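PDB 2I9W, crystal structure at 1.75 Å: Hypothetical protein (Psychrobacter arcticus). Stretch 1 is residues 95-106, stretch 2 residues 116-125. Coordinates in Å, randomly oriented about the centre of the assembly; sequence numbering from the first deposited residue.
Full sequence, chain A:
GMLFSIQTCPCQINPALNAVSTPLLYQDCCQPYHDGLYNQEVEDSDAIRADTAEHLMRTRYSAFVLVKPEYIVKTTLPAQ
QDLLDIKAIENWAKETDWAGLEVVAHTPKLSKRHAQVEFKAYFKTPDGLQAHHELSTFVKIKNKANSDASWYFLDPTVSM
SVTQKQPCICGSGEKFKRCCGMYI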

# COMPACT_ATOMS: atom_id res chain seq x y z
N GLU A 95 -1.90 16.65 -5.52
CA GLU A 95 -1.75 17.92 -4.81
C GLU A 95 -0.82 17.85 -3.59
O GLU A 95 -0.27 18.87 -3.17
CB GLU A 95 -3.12 18.47 -4.44
CG GLU A 95 -3.98 18.76 -5.66
CD GLU A 95 -3.45 19.91 -6.52
OE1 GLU A 95 -3.42 21.06 -6.01
OE2 GLU A 95 -3.07 19.67 -7.70
N THR A 96 -0.60 16.66 -3.03
CA THR A 96 0.29 16.53 -1.89
C THR A 96 1.71 16.64 -2.42
O THR A 96 2.04 16.02 -3.45
CB THR A 96 0.07 15.17 -1.16
OG1 THR A 96 -1.29 15.11 -0.68
CG2 THR A 96 1.04 14.98 0.01
N ASP A 97 2.54 17.43 -1.74
CA ASP A 97 3.93 17.63 -2.14
C ASP A 97 4.79 16.59 -1.44
O ASP A 97 5.50 16.87 -0.49
CB ASP A 97 4.36 19.06 -1.84
CG ASP A 97 5.64 19.47 -2.56
OD1 ASP A 97 6.39 18.60 -3.07
OD2 ASP A 97 5.92 20.69 -2.56
N TRP A 98 4.76 15.37 -1.97
CA TRP A 98 5.47 14.25 -1.36
C TRP A 98 6.99 14.49 -1.25
O TRP A 98 7.62 15.04 -2.17
CB TRP A 98 5.17 12.99 -2.17
CG TRP A 98 3.71 12.65 -2.26
CD1 TRP A 98 2.87 12.83 -3.35
CD2 TRP A 98 2.89 12.12 -1.22
NE1 TRP A 98 1.58 12.44 -3.04
CE2 TRP A 98 1.58 11.98 -1.74
CE3 TRP A 98 3.13 11.75 0.11
CZ2 TRP A 98 0.53 11.49 -0.99
CZ3 TRP A 98 2.09 11.24 0.86
CH2 TRP A 98 0.80 11.12 0.30
N ALA A 99 7.58 14.08 -0.14
CA ALA A 99 9.00 14.31 0.13
C ALA A 99 9.78 13.10 0.62
O ALA A 99 10.96 13.23 0.97
CB ALA A 99 9.16 15.45 1.16
N GLY A 100 9.17 11.92 0.62
CA GLY A 100 9.87 10.72 1.00
C GLY A 100 9.10 9.76 1.90
O GLY A 100 8.01 10.05 2.38
N LEU A 101 9.73 8.62 2.14
CA LEU A 101 9.22 7.49 2.91
C LEU A 101 10.26 6.93 3.86
O LEU A 101 11.42 6.73 3.48
CB LEU A 101 8.75 6.37 1.97
CG LEU A 101 8.16 5.12 2.65
CD1 LEU A 101 6.80 5.51 3.32
CD2 LEU A 101 8.05 3.91 1.66
N GLU A 102 9.85 6.72 5.11
CA GLU A 102 10.65 6.01 6.09
C GLU A 102 9.84 4.84 6.61
O GLU A 102 8.80 5.02 7.26
CB GLU A 102 10.98 6.95 7.24
CG GLU A 102 11.72 6.29 8.38
CD GLU A 102 12.01 7.24 9.55
OE1 GLU A 102 11.46 8.38 9.60
OE2 GLU A 102 12.82 6.84 10.40
N VAL A 103 10.32 3.62 6.39
CA VAL A 103 9.66 2.44 6.92
C VAL A 103 10.25 2.24 8.33
O VAL A 103 11.48 2.03 8.50
CB VAL A 103 9.77 1.17 5.99
CG1 VAL A 103 9.14 -0.04 6.70
CG2 VAL A 103 9.12 1.39 4.63
N VAL A 104 9.39 2.38 9.33
CA VAL A 104 9.78 2.24 10.73
C VAL A 104 9.86 0.76 11.12
O VAL A 104 10.83 0.32 11.79
CB VAL A 104 8.84 3.02 11.65
CG1 VAL A 104 9.19 2.77 13.15
CG2 VAL A 104 8.86 4.51 11.29
N ALA A 105 8.87 -0.04 10.73
CA ALA A 105 8.81 -1.43 11.21
C ALA A 105 7.90 -2.22 10.31
O ALA A 105 6.96 -1.67 9.73
CB ALA A 105 8.31 -1.50 12.66
N HIS A 106 8.21 -3.50 10.17
CA HIS A 106 7.43 -4.45 9.39
C HIS A 106 7.17 -5.66 10.27
O HIS A 106 8.11 -6.22 10.89
CB HIS A 106 8.22 -4.84 8.15
CG HIS A 106 7.55 -5.84 7.28
ND1 HIS A 106 8.24 -6.82 6.60
CD2 HIS A 106 6.24 -6.06 7.02
CE1 HIS A 106 7.39 -7.58 5.94
NE2 HIS A 106 6.16 -7.14 6.18
N GLN A 116 1.49 -6.01 9.39
CA GLN A 116 1.51 -4.59 9.55
C GLN A 116 2.86 -3.99 9.09
O GLN A 116 3.90 -4.62 9.09
CB GLN A 116 1.20 -4.19 10.99
CG GLN A 116 -0.29 -4.05 11.26
CD GLN A 116 -0.68 -3.79 12.69
OE1 GLN A 116 0.12 -3.88 13.62
NE2 GLN A 116 -1.97 -3.50 12.88
N VAL A 117 2.77 -2.74 8.70
CA VAL A 117 3.90 -1.89 8.31
C VAL A 117 3.63 -0.53 8.95
O VAL A 117 2.56 0.10 8.72
CB VAL A 117 3.96 -1.67 6.78
CG1 VAL A 117 5.17 -0.81 6.39
CG2 VAL A 117 3.94 -3.03 6.05
N GLU A 118 4.60 -0.06 9.74
CA GLU A 118 4.59 1.27 10.36
C GLU A 118 5.54 2.12 9.53
O GLU A 118 6.67 1.71 9.27
CB GLU A 118 5.09 1.19 11.81
CG GLU A 118 5.15 2.53 12.53
CD GLU A 118 5.76 2.48 13.91
OE1 GLU A 118 6.03 1.39 14.45
OE2 GLU A 118 6.00 3.59 14.46
N PHE A 119 5.11 3.30 9.14
CA PHE A 119 5.93 4.16 8.30
C PHE A 119 5.62 5.64 8.47
O PHE A 119 4.58 6.02 9.06
CB PHE A 119 5.74 3.74 6.83
CG PHE A 119 4.36 4.00 6.32
CD1 PHE A 119 3.36 3.03 6.45
CD2 PHE A 119 4.03 5.21 5.73
CE1 PHE A 119 2.09 3.29 5.98
CE2 PHE A 119 2.71 5.47 5.24
CZ PHE A 119 1.76 4.49 5.35
N LYS A 120 6.54 6.48 8.01
CA LYS A 120 6.33 7.91 7.94
C LYS A 120 6.39 8.32 6.49
O LYS A 120 7.39 8.06 5.80
CB LYS A 120 7.40 8.65 8.75
CG LYS A 120 7.30 8.40 10.23
CD LYS A 120 8.33 9.13 11.06
CE LYS A 120 8.11 8.75 12.52
NZ LYS A 120 8.87 9.58 13.48
N ALA A 121 5.32 8.94 6.02
CA ALA A 121 5.27 9.50 4.67
C ALA A 121 5.43 11.01 4.76
O ALA A 121 4.60 11.69 5.37
CB ALA A 121 3.95 9.16 3.98
N TYR A 122 6.49 11.55 4.14
CA TYR A 122 6.86 12.93 4.34
C TYR A 122 6.25 13.79 3.27
O TYR A 122 6.05 13.35 2.16
CB TYR A 122 8.39 13.11 4.32
CG TYR A 122 9.07 12.50 5.52
CD1 TYR A 122 9.37 11.15 5.55
CD2 TYR A 122 9.45 13.28 6.62
CE1 TYR A 122 10.02 10.55 6.66
CE2 TYR A 122 10.07 12.69 7.74
CZ TYR A 122 10.34 11.33 7.74
OH TYR A 122 10.99 10.75 8.83
N PHE A 123 5.93 15.03 3.60
CA PHE A 123 5.46 15.94 2.58
C PHE A 123 5.83 17.37 2.93
O PHE A 123 6.17 17.66 4.07
CB PHE A 123 3.95 15.78 2.35
CG PHE A 123 3.11 16.03 3.58
CD1 PHE A 123 2.88 15.00 4.50
CD2 PHE A 123 2.57 17.28 3.82
CE1 PHE A 123 2.15 15.22 5.63
CE2 PHE A 123 1.82 17.50 4.96
CZ PHE A 123 1.60 16.46 5.85
N LYS A 124 5.82 18.24 1.93
CA LYS A 124 6.17 19.65 2.14
C LYS A 124 4.93 20.53 2.20
O LYS A 124 3.96 20.34 1.44
CB LYS A 124 7.14 20.13 1.06
CG LYS A 124 8.54 19.56 1.20
N THR A 125 4.96 21.49 3.12
CA THR A 125 3.89 22.48 3.29
C THR A 125 4.57 23.86 3.38
O THR A 125 5.80 23.93 3.57
CB THR A 125 3.02 22.19 4.56
OG1 THR A 125 3.87 22.13 5.73
CG2 THR A 125 2.25 20.85 4.41
O HOH W 1 1.84 18.96 0.74

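How does stretch 1 first engage its partner? The two strands run antiparallel, with their N-to-C directions at 143°, and the earliest contact along stretch 1 is made by Thr96, whose CG2 lies 3.8 Å from Phe123 CB. Asp97 then offers its carbonyl: Lys124 N donates to Asp97 O at 2.8 Å. The amide of Asp97 does not reach across directly; a water fills the gap, accepting from Asp97 N at 3.0 Å and donating to Lys124 O at 2.6 Å. Trp98 sends its CA-to-CB bond away from stretch 2, yet its indole comes back to the sheet, with CZ3 4.2 Å from Ala121 CB, the methyl sitting at the ring edge.

Why is there a glycine at position 100? Ala99 N donates to Tyr122 O at 2.9 Å, and Ala99 CB rests 4.0 Å from Tyr122 CB. The next residue, Gly100, has phi/psi of 137/175, angles at which a CB would be jammed against the carbonyl O of Ala99. Glycine tolerates them, and Gly100 O accepts a nearly straight bond from Tyr122 N, 2.8 Å long with an angle of 177° at the hydrogen.

What holds the middle of the ladder? Glu102 and Lys120 form a reciprocal backbone pair, Glu102 N to Lys120 O at 2.9 Å and Lys120 N to Glu102 O at 2.8 Å. On the sheet face that carries the side chains of Glu102, Lys120 and Tyr122, the extended Glu102 carboxylate accepts a short hydrogen bond from the phenol, Tyr122 OH to Glu102 OE1 at 2.5 Å. The aliphatic part of Lys120 lies beside the same carboxylate, its CD 3.5 Å from Glu102 OE1. The other face is apolar: Leu101 CD1 packs 3.7 Å from Phe119 CD2, and Val103 CG1 lies 4.1 Å from Val117 CG1.

How does the pairing survive the change of register after Val103? A beta bulge shifts the register by one, and Glu118 O serves two successive amides, Val104 N at 2.8 Å and Ala105 N at 3.2 Å. The first of these bonds is the more bent, at 137° against 158°. Val104, with phi/psi of -81/-44, points its CA-to-CB bond toward stretch 2 and brings CG1 within 3.5 Å of Glu118 CD. Regular pairing resumes as Glu118 N donates to Ala105 O at 2.9 Å. At His106, imidazole CD2 approaches Gln116 O at 3.4 Å and Val117 CG2 at 3.9 Å, closing this end of the contact.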